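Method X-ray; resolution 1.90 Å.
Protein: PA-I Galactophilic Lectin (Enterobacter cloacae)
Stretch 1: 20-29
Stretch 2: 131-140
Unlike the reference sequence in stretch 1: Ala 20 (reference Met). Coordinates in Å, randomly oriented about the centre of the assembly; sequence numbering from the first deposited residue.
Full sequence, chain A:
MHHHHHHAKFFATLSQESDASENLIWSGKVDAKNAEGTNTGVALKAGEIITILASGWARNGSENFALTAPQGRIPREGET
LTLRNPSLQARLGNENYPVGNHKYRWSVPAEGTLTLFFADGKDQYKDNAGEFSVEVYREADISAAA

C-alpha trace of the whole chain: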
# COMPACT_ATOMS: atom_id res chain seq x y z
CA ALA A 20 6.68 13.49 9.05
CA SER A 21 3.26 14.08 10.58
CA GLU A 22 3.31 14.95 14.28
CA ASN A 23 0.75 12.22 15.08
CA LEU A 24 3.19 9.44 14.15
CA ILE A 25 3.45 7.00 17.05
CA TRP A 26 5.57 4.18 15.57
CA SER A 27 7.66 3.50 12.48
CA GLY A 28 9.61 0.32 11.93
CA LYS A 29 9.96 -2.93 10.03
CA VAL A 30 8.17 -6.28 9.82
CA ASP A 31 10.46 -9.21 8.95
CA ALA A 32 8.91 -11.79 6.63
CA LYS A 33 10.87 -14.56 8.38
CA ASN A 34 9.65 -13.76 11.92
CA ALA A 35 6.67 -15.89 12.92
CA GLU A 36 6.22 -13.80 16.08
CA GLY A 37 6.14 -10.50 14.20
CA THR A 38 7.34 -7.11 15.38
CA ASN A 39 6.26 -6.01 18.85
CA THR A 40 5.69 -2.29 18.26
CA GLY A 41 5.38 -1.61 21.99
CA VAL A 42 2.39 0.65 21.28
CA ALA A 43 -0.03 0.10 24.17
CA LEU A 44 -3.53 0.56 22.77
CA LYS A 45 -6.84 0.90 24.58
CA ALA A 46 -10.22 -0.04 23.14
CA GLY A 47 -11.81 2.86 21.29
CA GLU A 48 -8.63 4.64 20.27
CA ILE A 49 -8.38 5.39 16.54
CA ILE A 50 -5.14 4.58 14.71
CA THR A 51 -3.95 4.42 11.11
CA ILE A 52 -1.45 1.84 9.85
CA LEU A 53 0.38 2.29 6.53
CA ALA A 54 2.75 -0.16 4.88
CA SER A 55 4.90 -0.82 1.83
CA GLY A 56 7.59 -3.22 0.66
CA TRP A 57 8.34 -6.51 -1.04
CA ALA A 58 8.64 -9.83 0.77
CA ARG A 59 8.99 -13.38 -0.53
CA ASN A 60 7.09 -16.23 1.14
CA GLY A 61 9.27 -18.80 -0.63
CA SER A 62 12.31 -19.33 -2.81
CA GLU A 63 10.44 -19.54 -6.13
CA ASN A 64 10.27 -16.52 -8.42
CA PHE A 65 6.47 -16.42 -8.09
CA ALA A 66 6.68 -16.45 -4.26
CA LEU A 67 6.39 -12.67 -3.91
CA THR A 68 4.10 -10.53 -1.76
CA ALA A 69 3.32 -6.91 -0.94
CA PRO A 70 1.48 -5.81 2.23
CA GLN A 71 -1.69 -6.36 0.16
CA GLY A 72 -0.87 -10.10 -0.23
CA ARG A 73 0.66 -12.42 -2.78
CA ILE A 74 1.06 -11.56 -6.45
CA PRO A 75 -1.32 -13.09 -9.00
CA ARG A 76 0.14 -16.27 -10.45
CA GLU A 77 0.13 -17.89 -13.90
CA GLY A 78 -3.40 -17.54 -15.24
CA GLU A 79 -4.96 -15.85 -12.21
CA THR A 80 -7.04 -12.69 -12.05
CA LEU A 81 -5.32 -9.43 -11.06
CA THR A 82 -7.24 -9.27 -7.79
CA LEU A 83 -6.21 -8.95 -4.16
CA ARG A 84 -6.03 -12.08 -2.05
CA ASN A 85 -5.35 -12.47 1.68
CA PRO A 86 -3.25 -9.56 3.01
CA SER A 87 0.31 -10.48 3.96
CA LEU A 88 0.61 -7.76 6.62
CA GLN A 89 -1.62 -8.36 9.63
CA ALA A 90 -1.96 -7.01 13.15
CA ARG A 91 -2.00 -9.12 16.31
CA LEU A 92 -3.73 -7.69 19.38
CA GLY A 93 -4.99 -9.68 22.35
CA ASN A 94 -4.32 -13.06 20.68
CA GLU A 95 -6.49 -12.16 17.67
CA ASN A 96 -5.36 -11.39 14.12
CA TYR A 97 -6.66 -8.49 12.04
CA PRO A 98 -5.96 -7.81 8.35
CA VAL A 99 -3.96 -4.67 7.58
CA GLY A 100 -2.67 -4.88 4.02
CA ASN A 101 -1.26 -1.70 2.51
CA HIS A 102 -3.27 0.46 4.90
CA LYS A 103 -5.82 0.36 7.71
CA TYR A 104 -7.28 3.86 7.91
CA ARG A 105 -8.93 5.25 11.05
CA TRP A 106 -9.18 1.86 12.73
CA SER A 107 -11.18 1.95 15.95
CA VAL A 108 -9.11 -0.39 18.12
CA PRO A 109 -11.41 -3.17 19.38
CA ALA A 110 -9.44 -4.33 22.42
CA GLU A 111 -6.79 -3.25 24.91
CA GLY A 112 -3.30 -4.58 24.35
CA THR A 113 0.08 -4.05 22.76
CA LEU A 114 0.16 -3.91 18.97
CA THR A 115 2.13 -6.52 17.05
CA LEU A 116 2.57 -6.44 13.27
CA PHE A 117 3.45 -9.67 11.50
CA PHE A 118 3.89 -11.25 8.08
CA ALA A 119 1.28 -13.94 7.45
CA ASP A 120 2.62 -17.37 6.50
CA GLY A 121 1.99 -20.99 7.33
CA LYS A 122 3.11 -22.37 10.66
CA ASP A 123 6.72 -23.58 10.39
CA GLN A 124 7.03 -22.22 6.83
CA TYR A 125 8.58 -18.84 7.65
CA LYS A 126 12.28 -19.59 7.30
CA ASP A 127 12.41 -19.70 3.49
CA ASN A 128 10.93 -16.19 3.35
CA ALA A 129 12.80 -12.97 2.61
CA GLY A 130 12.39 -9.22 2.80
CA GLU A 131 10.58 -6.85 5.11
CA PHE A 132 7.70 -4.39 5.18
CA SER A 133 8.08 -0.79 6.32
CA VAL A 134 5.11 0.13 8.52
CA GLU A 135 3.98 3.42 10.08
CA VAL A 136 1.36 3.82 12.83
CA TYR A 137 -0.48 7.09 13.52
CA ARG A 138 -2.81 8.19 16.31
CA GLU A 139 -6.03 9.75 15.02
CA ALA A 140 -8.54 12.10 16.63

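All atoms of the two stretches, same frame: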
# COMPACT_ATOMS: atom_id res chain seq x y z
N ALA A 20 6.86 14.41 7.93
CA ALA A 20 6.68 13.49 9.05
C ALA A 20 5.61 14.02 9.99
O ALA A 20 5.88 14.87 10.85
CB ALA A 20 8.00 13.30 9.79
N SER A 21 4.38 13.53 9.83
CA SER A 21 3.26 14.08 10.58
C SER A 21 3.47 13.91 12.08
O SER A 21 3.97 12.88 12.54
CB SER A 21 1.95 13.41 10.15
OG SER A 21 0.83 14.12 10.66
N GLU A 22 3.06 14.93 12.84
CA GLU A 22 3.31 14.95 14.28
C GLU A 22 2.50 13.92 15.05
O GLU A 22 2.77 13.72 16.24
CB GLU A 22 3.01 16.35 14.83
CG GLU A 22 4.19 17.32 14.78
CD GLU A 22 4.97 17.38 16.08
OE1 GLU A 22 4.38 17.73 17.12
OE2 GLU A 22 6.19 17.08 16.06
N ASN A 23 1.53 13.26 14.42
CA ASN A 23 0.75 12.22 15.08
C ASN A 23 1.32 10.82 14.85
O ASN A 23 0.68 9.83 15.21
CB ASN A 23 -0.71 12.27 14.61
CG ASN A 23 -0.86 11.93 13.15
OD1 ASN A 23 0.00 12.23 12.33
ND2 ASN A 23 -1.98 11.29 12.81
N LEU A 24 2.51 10.72 14.27
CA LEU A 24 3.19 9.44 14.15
C LEU A 24 3.49 8.90 15.55
O LEU A 24 4.00 9.62 16.41
CB LEU A 24 4.49 9.61 13.36
CG LEU A 24 5.36 8.37 13.15
CD1 LEU A 24 4.67 7.37 12.23
CD2 LEU A 24 6.73 8.75 12.60
N ILE A 25 3.15 7.63 15.77
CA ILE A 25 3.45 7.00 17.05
C ILE A 25 4.39 5.81 16.93
O ILE A 25 4.95 5.37 17.95
CB ILE A 25 2.16 6.58 17.78
CG1 ILE A 25 1.32 5.63 16.92
CG2 ILE A 25 1.34 7.80 18.16
CD1 ILE A 25 0.03 5.20 17.59
N TRP A 26 4.61 5.27 15.73
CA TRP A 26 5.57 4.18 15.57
C TRP A 26 5.91 4.03 14.10
O TRP A 26 5.04 4.12 13.23
CB TRP A 26 5.02 2.86 16.11
CG TRP A 26 6.05 1.75 16.14
CD1 TRP A 26 6.96 1.51 17.13
CD2 TRP A 26 6.27 0.75 15.14
NE1 TRP A 26 7.73 0.42 16.81
CE2 TRP A 26 7.33 -0.07 15.60
CE3 TRP A 26 5.68 0.46 13.91
CZ2 TRP A 26 7.81 -1.15 14.86
CZ3 TRP A 26 6.16 -0.62 13.18
CH2 TRP A 26 7.21 -1.41 13.66
N SER A 27 7.19 3.77 13.83
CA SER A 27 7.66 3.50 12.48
C SER A 27 8.79 2.49 12.56
O SER A 27 9.81 2.76 13.20
CB SER A 27 8.12 4.78 11.79
OG SER A 27 8.57 4.49 10.48
N GLY A 28 8.62 1.36 11.90
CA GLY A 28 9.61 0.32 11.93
C GLY A 28 9.39 -0.69 10.83
O GLY A 28 8.74 -0.40 9.82
N LYS A 29 9.93 -1.89 11.04
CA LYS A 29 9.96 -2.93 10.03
C LYS A 29 9.25 -4.19 10.53
O LYS A 29 9.18 -4.45 11.73
CB LYS A 29 11.40 -3.30 9.64
CG LYS A 29 12.29 -2.11 9.29
CD LYS A 29 11.80 -1.41 8.03
CE LYS A 29 12.93 -0.69 7.30
NZ LYS A 29 13.67 0.23 8.20
N GLU A 131 11.21 -7.50 3.98
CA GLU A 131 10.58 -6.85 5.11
C GLU A 131 9.61 -5.79 4.61
O GLU A 131 9.78 -5.24 3.52
CB GLU A 131 11.63 -6.20 6.04
CG GLU A 131 12.30 -5.00 5.40
CD GLU A 131 13.49 -4.47 6.19
OE1 GLU A 131 13.90 -5.10 7.18
OE2 GLU A 131 14.00 -3.39 5.81
N PHE A 132 8.61 -5.50 5.43
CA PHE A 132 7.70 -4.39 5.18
C PHE A 132 8.09 -3.22 6.08
O PHE A 132 8.50 -3.42 7.23
CB PHE A 132 6.24 -4.77 5.44
CG PHE A 132 5.70 -5.83 4.51
CD1 PHE A 132 6.12 -5.91 3.19
CD2 PHE A 132 4.76 -6.74 4.96
CE1 PHE A 132 5.62 -6.89 2.34
CE2 PHE A 132 4.25 -7.72 4.11
CZ PHE A 132 4.68 -7.79 2.81
N SER A 133 7.99 -2.01 5.54
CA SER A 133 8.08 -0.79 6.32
C SER A 133 6.67 -0.36 6.71
O SER A 133 5.80 -0.22 5.84
CB SER A 133 8.76 0.32 5.52
OG SER A 133 10.12 0.00 5.28
N VAL A 134 6.44 -0.15 8.00
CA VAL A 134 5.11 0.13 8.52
C VAL A 134 5.16 1.37 9.41
O VAL A 134 6.06 1.52 10.24
CB VAL A 134 4.54 -1.07 9.31
CG1 VAL A 134 3.09 -0.81 9.70
CG2 VAL A 134 4.67 -2.36 8.51
N GLU A 135 4.17 2.25 9.24
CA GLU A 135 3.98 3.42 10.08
C GLU A 135 2.64 3.32 10.80
O GLU A 135 1.67 2.79 10.24
CB GLU A 135 4.04 4.72 9.26
CG GLU A 135 5.30 4.90 8.43
CD GLU A 135 5.11 5.85 7.26
OE1 GLU A 135 4.11 6.60 7.25
OE2 GLU A 135 5.97 5.85 6.35
N VAL A 136 2.58 3.82 12.03
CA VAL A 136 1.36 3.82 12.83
C VAL A 136 1.12 5.23 13.34
O VAL A 136 2.02 5.85 13.93
CB VAL A 136 1.44 2.83 14.01
CG1 VAL A 136 0.11 2.78 14.75
CG2 VAL A 136 1.83 1.45 13.52
N TYR A 137 -0.10 5.73 13.14
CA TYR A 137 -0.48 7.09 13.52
C TYR A 137 -1.67 7.05 14.47
O TYR A 137 -2.56 6.21 14.34
CB TYR A 137 -0.84 7.92 12.28
CG TYR A 137 0.29 8.10 11.31
CD1 TYR A 137 0.53 7.16 10.31
CD2 TYR A 137 1.14 9.19 11.40
CE1 TYR A 137 1.58 7.32 9.42
CE2 TYR A 137 2.18 9.36 10.52
CZ TYR A 137 2.40 8.42 9.53
OH TYR A 137 3.44 8.59 8.66
N ARG A 138 -1.67 7.98 15.42
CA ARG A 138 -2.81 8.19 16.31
C ARG A 138 -3.75 9.21 15.68
O ARG A 138 -3.31 10.28 15.25
CB ARG A 138 -2.34 8.66 17.68
CG ARG A 138 -3.44 8.73 18.74
CD ARG A 138 -3.51 7.46 19.58
NE ARG A 138 -2.26 7.20 20.30
CZ ARG A 138 -2.08 6.19 21.14
NH1 ARG A 138 -3.06 5.33 21.38
NH2 ARG A 138 -0.91 6.03 21.75
N GLU A 139 -5.04 8.88 15.63
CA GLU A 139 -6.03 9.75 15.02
C GLU A 139 -6.98 10.31 16.07
O GLU A 139 -7.17 9.73 17.15
CB GLU A 139 -6.85 9.00 13.95
CG GLU A 139 -6.03 8.32 12.88
CD GLU A 139 -5.51 9.28 11.82
OE1 GLU A 139 -5.52 10.51 12.06
OE2 GLU A 139 -5.10 8.80 10.75
N ALA A 140 -7.56 11.46 15.75
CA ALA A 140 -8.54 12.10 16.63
C ALA A 140 -9.93 11.56 16.33
O ALA A 140 -10.25 11.26 15.18
CB ALA A 140 -8.50 13.61 16.46
O HOH W 1 3.56 11.33 7.86

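The strand through Leu 24 to Lys 29 runs antiparallel to the strand that carries Glu 131 to Arg 138. Gly 28 and Val 134 exchange two backbone hydrogen bonds: Gly 28 N to Val 134 O, 3.1 Å, and Val 134 N to Gly 28 O, 2.9 Å. A beta bulge shifts the register between Leu 24 and Trp 26. There Val 136 O accepts from both Ile 25 N (2.8 Å) and Trp 26 N (3.2 Å).

A type I turn from Ser 21 to Leu 24 leads into the strand. Asn 23 is in the p rotamer. Its OD1 accepts from Ser 21 OG at 2.7 Å, and its ND2 donates to Arg 138 O at 3.0 Å. The amide thus ties the turn to the opposite strand.

Leu 24 (t, p) sets CD1 over one face of the Tyr 137 ring, 3.9 Å from the centroid, a CH-pi contact. Tyr 137, in m, donates from OH to Glu 135 OE1 at 2.5 Å. A water links the same OH to Ser 21 N.

Ile 25 (p, t) extends CD1 to 3.7 Å from Val 136 CG1, and over a face of the Arg 138 guanidinium. Trp 26, in t, lies along its own strand, with CE3 4.0 Å from Val 136 CG2. Its CZ2 fills the space beside Gly 28, where a CB would clash. Lys 29 NZ stays 4.4 Å from Glu 131 OE2, beyond a salt bridge.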